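PDB 2DSA: glutathione S-transferase from Burkholderia xenovorans, which binds glutathione and reductively dechlorinates polychlorinated biphenyl metabolites, and probably has the general glutathione transferase activity of its family. Local coordinates for residues 53-58 with 71-76. Residues are numbered along the deposited sequence; the frame is centred on the assembly and turned at random.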
loop_
_atom_site.group_PDB
_atom_site.type_symbol
_atom_site.label_atom_id
_atom_site.label_comp_id
_atom_site.label_asym_id
_atom_site.label_seq_id
_atom_site.Cartn_x
_atom_site.Cartn_y
_atom_site.Cartn_z
ATOM N N PRO A 53 1.840 11.709 -5.318
ATOM C CA PRO A 53 2.131 12.916 -4.499
ATOM C C PRO A 53 3.466 12.873 -3.748
ATOM O O PRO A 53 4.048 11.800 -3.560
ATOM C CB PRO A 53 0.993 12.922 -3.473
ATOM C CG PRO A 53 0.699 11.483 -3.257
ATOM C CD PRO A 53 0.911 10.801 -4.616
ATOM N N CYS A 54 3.931 14.051 -3.334
ATOM C CA CYS A 54 4.981 14.188 -2.339
ATOM C C CYS A 54 4.590 15.349 -1.418
ATOM O O CYS A 54 4.218 16.421 -1.895
ATOM C CB CYS A 54 6.339 14.455 -2.995
ATOM S SG CYS A 54 7.682 14.778 -1.825
ATOM N N LEU A 55 4.660 15.134 -0.110
ATOM C CA LEU A 55 4.418 16.208 0.837
ATOM C C LEU A 55 5.744 16.680 1.380
ATOM O O LEU A 55 6.539 15.882 1.881
ATOM C CB LEU A 55 3.490 15.769 1.978
ATOM C CG LEU A 55 3.076 16.839 3.003
ATOM C CD1 LEU A 55 1.980 17.757 2.461
ATOM C CD2 LEU A 55 2.638 16.181 4.299
ATOM N N GLN A 56 5.986 17.984 1.248
ATOM C CA GLN A 56 7.202 18.607 1.758
ATOM C C GLN A 56 6.787 19.386 3.004
ATOM O O GLN A 56 5.905 20.238 2.925
ATOM C CB GLN A 56 7.815 19.536 0.709
ATOM C CG GLN A 56 9.261 20.019 1.016
ATOM C CD GLN A 56 10.062 20.308 -0.262
ATOM O OE1 GLN A 56 9.567 20.965 -1.166
ATOM N NE2 GLN A 56 11.301 19.799 -0.336
ATOM N N LEU A 57 7.382 19.056 4.151
ATOM C CA LEU A 57 7.045 19.739 5.404
ATOM C C LEU A 57 7.774 21.063 5.490
ATOM O O LEU A 57 8.817 21.252 4.858
ATOM C CB LEU A 57 7.391 18.907 6.645
ATOM C CG LEU A 57 6.963 17.450 6.804
ATOM C CD1 LEU A 57 7.268 16.969 8.212
ATOM C CD2 LEU A 57 5.502 17.266 6.472
ATOM N N ASP A 58 7.210 21.961 6.296
ATOM C CA ASP A 58 7.796 23.266 6.591
ATOM C C ASP A 58 9.331 23.206 6.755
ATOM O O ASP A 58 10.063 23.990 6.146
ATOM C CB ASP A 58 7.102 23.863 7.833
ATOM C CG ASP A 58 5.644 24.290 7.557
ATOM O OD1 ASP A 58 4.827 24.350 8.507
ATOM O OD2 ASP A 58 5.308 24.574 6.384
ATOM N N GLN A 71 -2.259 9.971 6.226
ATOM C CA GLN A 71 -2.227 9.700 7.664
ATOM C C GLN A 71 -1.500 10.819 8.439
ATOM O O GLN A 71 -1.960 11.237 9.494
ATOM C CB GLN A 71 -1.593 8.330 7.955
ATOM C CG GLN A 71 -2.495 7.147 7.555
ATOM C CD GLN A 71 -1.898 5.819 7.930
ATOM O OE1 GLN A 71 -2.062 5.351 9.066
ATOM N NE2 GLN A 71 -1.166 5.207 6.992
ATOM N N TYR A 72 -0.364 11.275 7.914
ATOM C CA TYR A 72 0.312 12.423 8.478
ATOM C C TYR A 72 -0.660 13.604 8.544
ATOM O O TYR A 72 -0.841 14.199 9.609
ATOM C CB TYR A 72 1.607 12.775 7.712
ATOM C CG TYR A 72 2.228 14.076 8.218
ATOM C CD1 TYR A 72 1.879 15.299 7.643
ATOM C CD2 TYR A 72 3.114 14.084 9.299
ATOM C CE1 TYR A 72 2.390 16.496 8.113
ATOM C CE2 TYR A 72 3.658 15.299 9.765
ATOM C CZ TYR A 72 3.278 16.484 9.169
ATOM O OH TYR A 72 3.769 17.676 9.611
ATOM N N VAL A 73 -1.320 13.896 7.427
ATOM C CA VAL A 73 -2.269 14.997 7.337
ATOM C C VAL A 73 -3.402 14.907 8.382
ATOM O O VAL A 73 -3.656 15.863 9.141
ATOM C CB VAL A 73 -2.832 15.131 5.902
ATOM C CG1 VAL A 73 -4.014 16.109 5.866
ATOM C CG2 VAL A 73 -1.731 15.561 4.910
ATOM N N ALA A 74 -4.054 13.748 8.438
ATOM C CA ALA A 74 -5.106 13.500 9.417
ATOM C C ALA A 74 -4.646 13.664 10.876
ATOM O O ALA A 74 -5.398 14.151 11.719
ATOM C CB ALA A 74 -5.704 12.100 9.205
ATOM N N ASP A 75 -3.435 13.212 11.174
ATOM C CA ASP A 75 -2.897 13.271 12.539
ATOM C C ASP A 75 -2.604 14.706 13.002
ATOM O O ASP A 75 -2.457 14.939 14.200
ATOM C CB ASP A 75 -1.633 12.414 12.666
ATOM C CG ASP A 75 -1.934 10.911 12.696
ATOM O OD1 ASP A 75 -0.977 10.121 12.569
ATOM O OD2 ASP A 75 -3.109 10.522 12.870
ATOM N N GLN A 76 -2.529 15.639 12.053
ATOM C CA GLN A 76 -2.332 17.056 12.359
ATOM C C GLN A 76 -3.585 17.679 12.962
ATOM O O GLN A 76 -3.488 18.631 13.736
ATOM C CB GLN A 76 -1.879 17.853 11.120
ATOM C CG GLN A 76 -0.585 17.355 10.464
ATOM C CD GLN A 76 0.463 16.861 11.466
ATOM O OE1 GLN A 76 1.037 17.651 12.233
ATOM N NE2 GLN A 76 0.720 15.545 11.459
#
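L55 and Y72 both carry CG anti to the backbone N (chi1 -176° for L55), and these extended first bonds send the leucine and the ring toward each other between strand 54-56 and helix 66-76 of the thioredoxin-fold N-terminal domain. The two side chains cross at about a right angle, with L55 CD2 3.5 Å from Y72 CD1. L57, two residues along the chain and on the same side, instead has CG anti to its carbonyl carbon (chi1 -50°) and meets the tyrosine from the opposite direction. Its CD2 lies 3.6 Å from Y72 CZ, while L57 CD1 approaches the phenol oxygen, 3.8 Å from Y72 OH. Both leucines reach the ring obliquely: L55 touches the CD1-CE1 side, and L57 touches CE1, CZ and OH. V73 adds a looser touch, its CG2 4.5 Å from L55 CD2, and also packs on A17, L18 and A21 of helix 12-21. No hydrogen bond joins the two segments; the contact is apolar and largely buried, and packs the helix against one face of the sheet. At the other end of segment 53-58, P53, which follows a cis peptide bond, touches bound glutathione, whereas the side chain of L55 is already about 11 Å from that ligand. Y72 also reaches the dimer interface, where its ring and that of Y92 of the second subunit meet edge-to-face, and L57 packs on F89 of that subunit. Four residues after Y72, the Q76 side chain folds back: its amide NE2 lies 3.3 Å above the plane of the Y72 ring, over the centre. The same nitrogen donates a nearly straight hydrogen bond (167°) to the Y72 backbone, NE2 of Q76 sitting 2.8 Å from O of Y72, above the carbonyl plane.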